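Local coordinates for protein sugar kinase (Agrobacterium tumefaciens, PDB 2RBC) that is a putative sugar kinase of the ribokinase (pfkB) family, and so probably transfers phosphate from ATP to a carbohydrate-like substrate, at residues Pro212-Leu217 with Pro228-Arg233; Leu33-Ala38 with Leu172-Val177; Leu43-Asp48 with Glu267-Leu272. All blocks are in the same frame, centred on the assembly; numbering follows the deposited sequence.

Contact 1: Pro212-Leu217 with Pro228-Arg233; sequences PAATRL and PVLHAR. With SO4 (sulfate ion), chain E.
R233 reaches across to the backbone carbonyl of L217. Its NH1 gives a hydrogen bond to L217 O, 3.0 Å long and nearly straight (N-H...O angle 171°). The oxygen lies at the edge of the guanidinium, almost in its plane. The guanidinium nitrogen stands above the carbonyl plane, so the bond does not use an in-plane lone pair. R233 spans the gap because its chain runs extended from CG to NE. Water 1 closes a second path: it donates to L217 O and accepts from R233 NH2 at 3.0 Å. L217 O thus takes two donors. It lies near the C-terminal end of helix 211-218, where the helix dipole would probably favour a positive group.

Beside this polar link the packing is apolar. L230 sends one methyl to each partner: its CD1 meets A214 CB at 4.1 Å, and its CD2 meets L217 CD2 at 3.9 Å. The leucine chains meet at a slant. L217 is modelled in two conformers, so its methyl contact is less certain. L230 and A214 also rest on F209 and V241 of the sheet.

R216 turns to a sulfate ion, probably from the crystallisation liquor. Its chain bends at chi3 (-53°), and NH1 donates to sulfate O4 at 3.2 Å. V194 N also binds the ion.

The local axes of 212-217 and 228-233 cross at 72°, 11.2 Å apart at closest approach. Both helices belong to the connection between adjacent parallel strands 206-210 and 238-242. This is a beta-alpha-beta type crossover of the Rossmann-like domain of the ribokinase fold, here with two helices.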
ATOM      1  N   PRO A 212     -10.687  24.674  -2.701  1.00 25.63           N
ATOM      2  CA  PRO A 212     -11.869  23.838  -2.837  1.00 25.02           C
ATOM      3  C   PRO A 212     -12.849  23.888  -1.668  1.00 24.49           C
ATOM      4  O   PRO A 212     -14.060  23.849  -1.880  1.00 23.24           O
ATOM      5  CB  PRO A 212     -11.295  22.430  -2.967  1.00 26.25           C
ATOM      6  CG  PRO A 212      -9.908  22.576  -3.238  1.00 26.82           C
ATOM      7  CD  PRO A 212      -9.447  23.895  -2.778  1.00 26.28           C
ATOM      8  N   ALA A 213     -12.357  23.981  -0.433  1.00 23.68           N
ATOM      9  CA  ALA A 213     -13.267  24.043   0.721  1.00 23.79           C
ATOM     10  C   ALA A 213     -14.069  25.356   0.709  1.00 23.86           C
ATOM     11  O   ALA A 213     -15.297  25.368   0.894  1.00 23.19           O
ATOM     12  CB  ALA A 213     -12.448  23.931   2.027  1.00 22.97           C
ATOM     13  N   ALA A 214     -13.363  26.460   0.463  1.00 23.29           N
ATOM     14  CA  ALA A 214     -13.980  27.774   0.407  1.00 23.34           C
ATOM     15  C   ALA A 214     -14.992  27.874  -0.729  1.00 23.53           C
ATOM     16  O   ALA A 214     -16.039  28.516  -0.572  1.00 23.07           O
ATOM     17  CB  ALA A 214     -12.926  28.832   0.279  1.00 22.83           C
ATOM     18  N   THR A 215     -14.678  27.232  -1.854  1.00 23.33           N
ATOM     19  CA  THR A 215     -15.581  27.170  -3.009  1.00 24.20           C
ATOM     20  C   THR A 215     -16.877  26.499  -2.604  1.00 24.68           C
ATOM     21  O   THR A 215     -17.952  26.980  -2.903  1.00 25.31           O
ATOM     22  CB  THR A 215     -14.922  26.378  -4.162  1.00 23.48           C
ATOM     23  OG1 THR A 215     -13.653  26.984  -4.504  1.00 24.03           O
ATOM     24  CG2 THR A 215     -15.815  26.328  -5.354  1.00 24.12           C
ATOM     25  N   ARG A 216     -16.761  25.373  -1.913  1.00 26.59           N
ATOM     26  CA  ARG A 216     -17.940  24.653  -1.510  1.00 28.22           C
ATOM     27  C   ARG A 216     -18.768  25.429  -0.521  1.00 26.60           C
ATOM     28  O   ARG A 216     -19.994  25.439  -0.604  1.00 26.25           O
ATOM     29  CB  ARG A 216     -17.590  23.296  -0.885  1.00 29.02           C
ATOM     30  CG  ARG A 216     -18.877  22.506  -0.600  1.00 33.06           C
ATOM     31  CD  ARG A 216     -18.672  21.118   0.046  1.00 36.31           C
ATOM     32  NE  ARG A 216     -17.738  20.272  -0.692  1.00 43.81           N
ATOM     33  CZ  ARG A 216     -17.423  19.022  -0.343  1.00 45.90           C
ATOM     34  NH1 ARG A 216     -17.969  18.453   0.729  1.00 48.05           N
ATOM     35  NH2 ARG A 216     -16.550  18.341  -1.073  1.00 45.96           N
ATOM     36  N   LEU A 217     -18.094  26.079   0.422  0.60 25.61           N
ATOM     37  CA  LEU A 217     -18.783  26.777   1.498  0.60 25.51           C
ATOM     38  C   LEU A 217     -19.528  28.020   1.009  0.60 25.59           C
ATOM     39  O   LEU A 217     -20.607  28.324   1.521  0.60 25.50           O
ATOM     40  CB  LEU A 217     -17.788  27.118   2.636  0.60 25.44           C
ATOM     41  CG  LEU A 217     -18.339  27.540   4.004  0.60 24.48           C
ATOM     42  CD1 LEU A 217     -19.304  26.496   4.610  0.60 22.85           C
ATOM     43  CD2 LEU A 217     -17.171  27.802   4.950  0.60 23.84           C
ATOM     44  N   PRO A 228     -14.909  38.389   0.978  1.00 19.73           N
ATOM     45  CA  PRO A 228     -15.987  39.226   1.505  1.00 20.53           C
ATOM     46  C   PRO A 228     -17.119  38.469   2.223  1.00 20.70           C
ATOM     47  O   PRO A 228     -17.563  38.913   3.288  1.00 19.85           O
ATOM     48  CB  PRO A 228     -16.477  39.999   0.269  1.00 20.04           C
ATOM     49  CG  PRO A 228     -15.281  40.053  -0.600  1.00 20.27           C
ATOM     50  CD  PRO A 228     -14.599  38.744  -0.424  1.00 20.61           C
ATOM     51  N   VAL A 229     -17.523  37.322   1.667  1.00 21.15           N
ATOM     52  CA  VAL A 229     -18.617  36.545   2.223  1.00 20.97           C
ATOM     53  C   VAL A 229     -18.151  35.835   3.495  1.00 20.80           C
ATOM     54  O   VAL A 229     -18.867  35.803   4.477  1.00 20.31           O
ATOM     55  CB  VAL A 229     -19.165  35.480   1.229  1.00 21.88           C
ATOM     56  CG1 VAL A 229     -20.586  35.056   1.686  1.00 22.95           C
ATOM     57  CG2 VAL A 229     -19.216  36.035  -0.176  1.00 25.41           C
ATOM     58  N   LEU A 230     -16.942  35.278   3.470  1.00 19.54           N
ATOM     59  CA  LEU A 230     -16.449  34.519   4.587  1.00 20.46           C
ATOM     60  C   LEU A 230     -16.167  35.469   5.770  1.00 20.25           C
ATOM     61  O   LEU A 230     -16.440  35.122   6.908  1.00 22.60           O
ATOM     62  CB  LEU A 230     -15.193  33.709   4.197  1.00 20.50           C
ATOM     63  CG  LEU A 230     -15.396  32.513   3.265  1.00 21.17           C
ATOM     64  CD1 LEU A 230     -14.041  31.906   2.822  1.00 21.12           C
ATOM     65  CD2 LEU A 230     -16.292  31.466   4.001  1.00 21.77           C
ATOM     66  N   HIS A 231     -15.668  36.666   5.500  1.00 19.69           N
ATOM     67  CA  HIS A 231     -15.506  37.634   6.558  1.00 20.59           C
ATOM     68  C   HIS A 231     -16.854  38.014   7.215  1.00 20.23           C
ATOM     69  O   HIS A 231     -16.972  38.090   8.423  1.00 20.77           O
ATOM     70  CB  HIS A 231     -14.835  38.911   6.073  1.00 20.63           C
ATOM     71  CG  HIS A 231     -14.886  39.997   7.102  1.00 20.53           C
ATOM     72  ND1 HIS A 231     -14.131  39.946   8.254  1.00 21.87           N
ATOM     73  CD2 HIS A 231     -15.685  41.082   7.219  1.00 20.02           C
ATOM     74  CE1 HIS A 231     -14.422  40.990   9.007  1.00 22.15           C
ATOM     75  NE2 HIS A 231     -15.349  41.705   8.393  1.00 19.98           N
ATOM     76  N   ALA A 232     -17.855  38.269   6.388  1.00 20.38           N
ATOM     77  CA  ALA A 232     -19.157  38.684   6.856  1.00 19.75           C
ATOM     78  C   ALA A 232     -19.772  37.598   7.717  1.00 19.54           C
ATOM     79  O   ALA A 232     -20.415  37.911   8.701  1.00 19.98           O
ATOM     80  CB  ALA A 232     -20.081  39.043   5.692  1.00 18.68           C
ATOM     81  N   ARG A 233     -19.580  36.336   7.343  1.00 19.73           N
ATOM     82  CA  ARG A 233     -20.101  35.206   8.108  1.00 19.86           C
ATOM     83  C   ARG A 233     -19.413  35.021   9.477  1.00 19.88           C
ATOM     84  O   ARG A 233     -20.050  34.622  10.435  1.00 20.24           O
ATOM     85  CB  ARG A 233     -19.996  33.912   7.309  1.00 18.86           C
ATOM     86  CG  ARG A 233     -20.965  33.846   6.172  1.00 20.42           C
ATOM     87  CD  ARG A 233     -20.846  32.505   5.486  1.00 21.73           C
ATOM     88  NE  ARG A 233     -21.627  32.494   4.259  1.00 21.76           N
ATOM     89  CZ  ARG A 233     -21.620  31.488   3.392  1.00 22.43           C
ATOM     90  NH1 ARG A 233     -20.847  30.434   3.601  1.00 22.97           N
ATOM     91  NH2 ARG A 233     -22.348  31.568   2.295  1.00 19.49           N
TER
HETATM   92  S   SO4 E 325     -21.721  18.538   1.220  1.00111.54           S
HETATM   93  O1  SO4 E 325     -22.235  19.217   0.030  1.00112.01           O
HETATM   94  O2  SO4 E 325     -22.804  18.260   2.165  1.00111.66           O
HETATM   95  O3  SO4 E 325     -21.045  17.293   0.846  1.00111.75           O
HETATM   96  O4  SO4 E 325     -20.775  19.431   1.866  1.00111.77           O
HETATM   97  O   HOH W   1     -23.447  29.498   0.491  1.00 33.11           O

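Contact 2: Leu33-Ala38 with Leu172-Val177; sequences LCVGAA and LDVLTV
V174 sets its two methyls against L33 and V35. V35 CG2 and V174 CG2 meet tip to tip at 3.9 Å. V174 CG1 is shared: it lies 4.0 Å from L33 CD2 and also 4.0 Å from V35 CG2. L33 runs across the valine at a slant. In V35, CG1 is anti to the backbone N (chi1 -179°), which leaves CG2 beside that N as the touching methyl. No hydrogen bond crosses the contact.

L33 and V35 are alternate residues of strand 31-35 and point the same way, toward the helix. C34 between them points away and packs on L85. Strand 31-35 pairs in parallel with 82-90 and with 160-163. Helix 168-180 links strand 160-163 to its parallel neighbour 185-189, a beta-alpha-beta crossover of the Rossmann-like core. V174 also packs on V161 and V163 of strand 160-163 and on W86 of strand 82-90. I155 and F158 add to the apolar surroundings of L33.

Within the helix, T176 OG1 donates to L172 O at 2.8 Å, while T176 N donates to the same oxygen at 3.0 Å. The two donors approach from opposite faces of the carbonyl plane. Beyond V35, G36 takes backbone angles (phi 146°, psi -130°) that suit a residue without a side chain. The chain then passes to A37, whose N is hydrogen-bonded to D164 OD2 and whose O is hydrogen-bonded to S70 OG.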
ATOM      1  N   LEU A  33      -0.318  22.052  19.593  1.00 20.93           N
ATOM      2  CA  LEU A  33      -1.138  20.859  19.476  1.00 20.44           C
ATOM      3  C   LEU A  33      -1.795  20.785  18.123  1.00 21.93           C
ATOM      4  O   LEU A  33      -2.564  21.662  17.751  1.00 21.48           O
ATOM      5  CB  LEU A  33      -2.257  20.835  20.508  1.00 20.31           C
ATOM      6  CG  LEU A  33      -3.203  19.612  20.516  1.00 20.52           C
ATOM      7  CD1 LEU A  33      -2.450  18.231  20.745  1.00 20.97           C
ATOM      8  CD2 LEU A  33      -4.309  19.799  21.545  1.00 20.70           C
ATOM      9  N   CYS A  34      -1.525  19.705  17.414  1.00 21.97           N
ATOM     10  CA  CYS A  34      -2.215  19.409  16.141  1.00 22.10           C
ATOM     11  C   CYS A  34      -3.169  18.266  16.385  1.00 21.51           C
ATOM     12  O   CYS A  34      -2.851  17.332  17.093  1.00 20.96           O
ATOM     13  CB  CYS A  34      -1.206  19.055  15.064  1.00 21.33           C
ATOM     14  SG  CYS A  34      -0.038  20.396  14.801  1.00 25.27           S
ATOM     15  N   VAL A  35      -4.365  18.348  15.811  1.00 21.45           N
ATOM     16  CA  VAL A  35      -5.386  17.326  15.990  1.00 21.08           C
ATOM     17  C   VAL A  35      -5.948  16.879  14.645  1.00 21.47           C
ATOM     18  O   VAL A  35      -6.354  17.720  13.832  1.00 21.73           O
ATOM     19  CB  VAL A  35      -6.560  17.857  16.805  1.00 22.07           C
ATOM     20  CG1 VAL A  35      -7.619  16.769  17.012  1.00 19.45           C
ATOM     21  CG2 VAL A  35      -6.056  18.460  18.153  1.00 20.97           C
ATOM     22  N   GLY A  36      -5.942  15.565  14.424  1.00 21.45           N
ATOM     23  CA  GLY A  36      -6.593  14.960  13.265  1.00 21.28           C
ATOM     24  C   GLY A  36      -5.972  13.725  12.648  1.00 20.90           C
ATOM     25  O   GLY A  36      -5.629  12.781  13.321  1.00 20.92           O
ATOM     26  N   ALA A  37      -5.800  13.767  11.336  1.00 21.24           N
ATOM     27  CA  ALA A  37      -5.353  12.618  10.552  1.00 21.61           C
ATOM     28  C   ALA A  37      -3.924  12.131  10.773  1.00 21.31           C
ATOM     29  O   ALA A  37      -2.993  12.922  10.866  1.00 22.14           O
ATOM     30  CB  ALA A  37      -5.584  12.905   9.075  1.00 19.99           C
ATOM     31  N   ALA A  38      -3.797  10.803  10.802  1.00 21.22           N
ATOM     32  CA  ALA A  38      -2.550  10.047  10.960  1.00 21.31           C
ATOM     33  C   ALA A  38      -2.709   8.804  10.093  1.00 21.17           C
ATOM     34  O   ALA A  38      -3.473   7.872  10.451  1.00 22.25           O
ATOM     35  CB  ALA A  38      -2.318   9.669  12.414  1.00 19.51           C
ATOM     36  N   LEU A 172     -13.776  20.197  17.505  1.00 22.70           N
ATOM     37  CA  LEU A 172     -14.659  21.203  18.081  1.00 23.18           C
ATOM     38  C   LEU A 172     -14.273  21.519  19.507  1.00 22.75           C
ATOM     39  O   LEU A 172     -14.196  22.677  19.910  1.00 23.33           O
ATOM     40  CB  LEU A 172     -16.109  20.721  18.040  1.00 23.15           C
ATOM     41  CG  LEU A 172     -17.170  21.712  18.516  1.00 23.47           C
ATOM     42  CD1 LEU A 172     -17.098  23.048  17.759  1.00 22.05           C
ATOM     43  CD2 LEU A 172     -18.561  21.087  18.372  1.00 23.56           C
ATOM     44  N   ASP A 173     -14.005  20.483  20.273  1.00 23.69           N
ATOM     45  CA  ASP A 173     -13.650  20.652  21.677  1.00 23.96           C
ATOM     46  C   ASP A 173     -12.319  21.334  21.850  1.00 23.07           C
ATOM     47  O   ASP A 173     -12.156  22.194  22.734  1.00 22.87           O
ATOM     48  CB  ASP A 173     -13.523  19.307  22.354  1.00 24.54           C
ATOM     49  CG  ASP A 173     -14.830  18.761  22.836  1.00 30.38           C
ATOM     50  OD1 ASP A 173     -15.870  19.479  22.772  1.00 33.94           O
ATOM     51  OD2 ASP A 173     -14.805  17.586  23.295  1.00 34.29           O
ATOM     52  N   VAL A 174     -11.342  20.931  21.044  1.00 22.39           N
ATOM     53  CA  VAL A 174     -10.003  21.519  21.149  1.00 22.32           C
ATOM     54  C   VAL A 174     -10.027  23.031  20.792  1.00 21.75           C
ATOM     55  O   VAL A 174      -9.409  23.876  21.476  1.00 20.36           O
ATOM     56  CB  VAL A 174      -8.981  20.734  20.289  1.00 22.36           C
ATOM     57  CG1 VAL A 174      -7.682  21.535  20.181  1.00 22.68           C
ATOM     58  CG2 VAL A 174      -8.720  19.288  20.909  1.00 20.67           C
ATOM     59  N   LEU A 175     -10.745  23.367  19.722  1.00 21.60           N
ATOM     60  CA  LEU A 175     -10.888  24.761  19.337  1.00 22.24           C
ATOM     61  C   LEU A 175     -11.559  25.581  20.443  1.00 22.58           C
ATOM     62  O   LEU A 175     -11.095  26.650  20.777  1.00 23.18           O
ATOM     63  CB  LEU A 175     -11.665  24.949  18.020  1.00 21.86           C
ATOM     64  CG  LEU A 175     -11.000  24.451  16.738  1.00 22.92           C
ATOM     65  CD1 LEU A 175     -12.011  24.513  15.545  1.00 21.63           C
ATOM     66  CD2 LEU A 175      -9.714  25.222  16.423  1.00 20.68           C
ATOM     67  N   THR A 176     -12.668  25.070  20.969  1.00 22.97           N
ATOM     68  CA  THR A 176     -13.423  25.752  22.010  1.00 23.11           C
ATOM     69  C   THR A 176     -12.602  26.022  23.251  1.00 22.91           C
ATOM     70  O   THR A 176     -12.570  27.167  23.759  1.00 23.58           O
ATOM     71  CB  THR A 176     -14.679  24.968  22.370  1.00 23.40           C
ATOM     72  OG1 THR A 176     -15.464  24.834  21.184  1.00 24.42           O
ATOM     73  CG2 THR A 176     -15.521  25.709  23.479  1.00 21.97           C
ATOM     74  N   VAL A 177     -11.941  24.986  23.750  1.00 21.90           N
ATOM     75  CA  VAL A 177     -11.175  25.112  25.004  1.00 21.28           C
ATOM     76  C   VAL A 177      -9.997  26.077  24.749  1.00 21.64           C
ATOM     77  O   VAL A 177      -9.784  27.037  25.500  1.00 19.43           O
ATOM     78  CB  VAL A 177     -10.701  23.706  25.524  1.00 20.83           C
ATOM     79  CG1 VAL A 177      -9.769  23.841  26.754  1.00 20.44           C
ATOM     80  CG2 VAL A 177     -11.928  22.825  25.854  1.00 21.62           C
TER

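Contact 3: Leu43-Asp48 with Glu267-Leu272; sequences LFRVAD and EAVDTL. With EDO (1,2-ethanediol), chain L.
The backbones of L43 and L272 stay well apart, 10.1 Å between CA atoms, with R45 and D270 at a similar spacing, so only side chains span the gap. L43 and L272 meet tip to tip, with L43 CD2 at 3.7 Å from L272 CD2. L272 has CG anti to its backbone N (chi1 -175°), which carries CD2 toward the strand. R45 runs extended, and its NH2 passes V269 CG1 at 3.8 Å. Its guanidinium is oblique to that methyl, and NH1 forms a salt bridge with E60.

D270 shapes the loop. Its OD1 accepts from L272 N at 2.9 Å, an Asx turn, with the donor above the carboxylate plane. Its OD2 accepts from G311 N and G312 N. T271 OG1 is hydrogen-bonded to R133 and, at 2.7 Å, to O1 of an ethanediol probably from the crystallisation liquor. D270 and T271 begin a sequence resembling the DTxGAGD signature, which in relatives carries the anion hole and catalytic base.

Strand 39-45 lies between 60-66 and 121-127 in the four-stranded lid sheet, where F44 packs on V136 of the second subunit. The loop runs from strand 258-261 into helix 274-287, so the contact joins lid to main domain.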
ATOM      1  N   LEU A  43       3.653   5.919  -1.386  1.00 21.07           N
ATOM      2  CA  LEU A  43       3.757   6.807  -2.525  1.00 22.34           C
ATOM      3  C   LEU A  43       4.594   6.113  -3.574  1.00 23.41           C
ATOM      4  O   LEU A  43       5.760   5.830  -3.333  1.00 23.64           O
ATOM      5  CB  LEU A  43       4.431   8.143  -2.141  1.00 22.19           C
ATOM      6  CG  LEU A  43       3.941   8.883  -0.891  1.00 23.86           C
ATOM      7  CD1 LEU A  43       4.703  10.189  -0.766  1.00 21.03           C
ATOM      8  CD2 LEU A  43       2.426   9.103  -0.951  1.00 23.90           C
ATOM      9  N   PHE A  44       3.968   5.803  -4.713  1.00 23.71           N
ATOM     10  CA  PHE A  44       4.574   5.087  -5.806  1.00 24.62           C
ATOM     11  C   PHE A  44       4.810   6.094  -6.917  1.00 25.34           C
ATOM     12  O   PHE A  44       3.848   6.631  -7.457  1.00 25.49           O
ATOM     13  CB  PHE A  44       3.617   4.014  -6.366  1.00 23.21           C
ATOM     14  CG  PHE A  44       3.323   2.885  -5.426  1.00 22.61           C
ATOM     15  CD1 PHE A  44       4.126   1.761  -5.408  1.00 19.64           C
ATOM     16  CD2 PHE A  44       2.193   2.909  -4.624  1.00 21.95           C
ATOM     17  CE1 PHE A  44       3.844   0.699  -4.574  1.00 23.00           C
ATOM     18  CE2 PHE A  44       1.889   1.820  -3.810  1.00 20.52           C
ATOM     19  CZ  PHE A  44       2.725   0.745  -3.772  1.00 20.70           C
ATOM     20  N   ARG A  45       6.074   6.338  -7.246  1.00 27.06           N
ATOM     21  CA  ARG A  45       6.469   7.339  -8.252  1.00 27.91           C
ATOM     22  C   ARG A  45       6.620   6.620  -9.583  1.00 28.89           C
ATOM     23  O   ARG A  45       7.395   5.669  -9.710  1.00 29.09           O
ATOM     24  CB  ARG A  45       7.762   8.021  -7.820  1.00 27.71           C
ATOM     25  CG  ARG A  45       7.931   9.411  -8.334  1.00 28.83           C
ATOM     26  CD  ARG A  45       9.267   9.908  -7.961  1.00 29.70           C
ATOM     27  NE  ARG A  45       9.475  11.283  -8.414  1.00 28.50           N
ATOM     28  CZ  ARG A  45      10.559  11.987  -8.148  1.00 29.68           C
ATOM     29  NH1 ARG A  45      11.540  11.463  -7.455  1.00 30.85           N
ATOM     30  NH2 ARG A  45      10.665  13.239  -8.586  1.00 32.75           N
ATOM     31  N   VAL A  46       5.808   7.024 -10.547  1.00 29.56           N
ATOM     32  CA  VAL A  46       5.750   6.381 -11.839  1.00 31.09           C
ATOM     33  C   VAL A  46       5.983   7.422 -12.952  1.00 31.81           C
ATOM     34  O   VAL A  46       5.857   8.613 -12.710  1.00 32.27           O
ATOM     35  CB  VAL A  46       4.397   5.698 -12.039  1.00 30.98           C
ATOM     36  CG1 VAL A  46       4.182   4.604 -10.968  1.00 30.45           C
ATOM     37  CG2 VAL A  46       3.244   6.739 -12.020  1.00 30.98           C
ATOM     38  N   ALA A  47       6.343   6.961 -14.155  1.00 33.59           N
ATOM     39  CA  ALA A  47       6.508   7.857 -15.303  1.00 33.69           C
ATOM     40  C   ALA A  47       5.118   8.272 -15.758  1.00 35.41           C
ATOM     41  O   ALA A  47       4.721   9.437 -15.640  1.00 35.77           O
ATOM     42  CB  ALA A  47       7.250   7.166 -16.415  1.00 33.60           C
ATOM     43  N   ASP A  48       4.358   7.288 -16.203  1.00 36.77           N
ATOM     44  CA  ASP A  48       3.032   7.521 -16.724  1.00 38.37           C
ATOM     45  C   ASP A  48       1.969   6.988 -15.789  1.00 39.24           C
ATOM     46  O   ASP A  48       1.998   5.815 -15.382  1.00 39.61           O
ATOM     47  CB  ASP A  48       2.873   6.833 -18.082  1.00 38.58           C
ATOM     48  CG  ASP A  48       3.841   7.366 -19.122  1.00 40.01           C
ATOM     49  OD1 ASP A  48       4.167   8.574 -19.070  1.00 41.83           O
ATOM     50  OD2 ASP A  48       4.274   6.578 -19.989  1.00 41.94           O
ATOM     51  N   GLU A 267       9.394  25.091  -8.997  1.00 28.98           N
ATOM     52  CA  GLU A 267       8.922  23.977  -9.775  1.00 30.24           C
ATOM     53  C   GLU A 267       8.214  23.002  -8.867  1.00 30.42           C
ATOM     54  O   GLU A 267       8.850  22.419  -8.015  1.00 31.60           O
ATOM     55  CB  GLU A 267      10.047  23.263 -10.419  1.00 31.34           C
ATOM     56  CG  GLU A 267       9.504  22.043 -11.121  1.00 35.24           C
ATOM     57  CD  GLU A 267      10.506  21.419 -11.959  1.00 38.58           C
ATOM     58  OE1 GLU A 267      11.532  22.087 -12.207  1.00 40.47           O
ATOM     59  OE2 GLU A 267      10.282  20.248 -12.331  1.00 42.77           O
ATOM     60  N   ALA A 268       6.912  22.819  -9.083  1.00 30.18           N
ATOM     61  CA  ALA A 268       6.080  21.950  -8.254  1.00 29.68           C
ATOM     62  C   ALA A 268       6.288  20.471  -8.554  1.00 29.68           C
ATOM     63  O   ALA A 268       5.415  19.841  -9.190  1.00 32.41           O
ATOM     64  CB  ALA A 268       4.625  22.277  -8.459  1.00 29.80           C
ATOM     65  N   VAL A 269       7.357  19.897  -8.008  1.00 27.85           N
ATOM     66  CA  VAL A 269       7.633  18.456  -8.127  1.00 25.81           C
ATOM     67  C   VAL A 269       6.557  17.559  -7.467  1.00 25.10           C
ATOM     68  O   VAL A 269       6.141  16.526  -8.030  1.00 24.68           O
ATOM     69  CB  VAL A 269       9.025  18.127  -7.516  1.00 25.85           C
ATOM     70  CG1 VAL A 269       9.337  16.646  -7.581  1.00 23.90           C
ATOM     71  CG2 VAL A 269      10.096  18.921  -8.228  1.00 24.26           C
ATOM     72  N   ASP A 270       6.139  17.936  -6.270  1.00 22.84           N
ATOM     73  CA  ASP A 270       5.166  17.165  -5.502  1.00 23.60           C
ATOM     74  C   ASP A 270       4.463  18.090  -4.531  1.00 22.70           C
ATOM     75  O   ASP A 270       5.038  18.510  -3.544  1.00 23.04           O
ATOM     76  CB  ASP A 270       5.852  15.986  -4.807  1.00 24.27           C
ATOM     77  CG  ASP A 270       4.905  15.152  -3.955  1.00 22.72           C
ATOM     78  OD1 ASP A 270       3.679  15.359  -4.005  1.00 25.44           O
ATOM     79  OD2 ASP A 270       5.412  14.296  -3.212  1.00 25.35           O
ATOM     80  N   THR A 271       3.214  18.428  -4.831  1.00 22.29           N
ATOM     81  CA  THR A 271       2.463  19.348  -3.989  1.00 22.67           C
ATOM     82  C   THR A 271       1.740  18.620  -2.841  1.00 22.46           C
ATOM     83  O   THR A 271       1.101  19.242  -2.040  1.00 22.99           O
ATOM     84  CB  THR A 271       1.431  20.133  -4.800  1.00 22.90           C
ATOM     85  OG1 THR A 271       0.457  19.216  -5.287  1.00 22.14           O
ATOM     86  CG2 THR A 271       2.067  20.874  -5.952  1.00 22.78           C
ATOM     87  N   LEU A 272       1.870  17.298  -2.740  1.00 22.70           N
ATOM     88  CA  LEU A 272       1.244  16.571  -1.626  1.00 21.74           C
ATOM     89  C   LEU A 272       1.741  17.143  -0.303  1.00 21.71           C
ATOM     90  O   LEU A 272       2.937  17.295  -0.123  1.00 20.42           O
ATOM     91  CB  LEU A 272       1.566  15.071  -1.762  1.00 21.85           C
ATOM     92  CG  LEU A 272       0.920  14.099  -0.791  1.00 23.38           C
ATOM     93  CD1 LEU A 272      -0.601  14.188  -0.819  1.00 28.15           C
ATOM     94  CD2 LEU A 272       1.404  12.669  -1.119  1.00 22.69           C
TER
HETATM   95  C1  EDO L 332      -2.330  20.506  -6.197  1.00 61.51           C
HETATM   96  O1  EDO L 332      -1.485  19.798  -7.122  1.00 61.58           O
HETATM   97  C2  EDO L 332      -3.331  19.559  -5.516  1.00 61.44           C
HETATM   98  O2  EDO L 332      -3.164  19.546  -4.081  1.00 60.25           O

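How the contacts relate
Contacts 1 and 2 are both buried helix packing in the Rossmann-like domain, their centres about 21 Å apart. Contact 2 is deeper, purely apolar, and sets a helix on a strand of the main sheet. Contact 1 joins two helices of one crossover and adds an arginine-carbonyl bond and a water on its exposed side, where R233 lies. Contact 3 differs in place and kind: it is only partly buried, ties a lid strand to a loop, and places an arginine beside a valine methyl. It lies about 30 Å from contact 2, centre to centre, across the centre of the chain. Yet strands 31-35 and 39-45 are consecutive, so the chain passes directly from contact 2 into the lid.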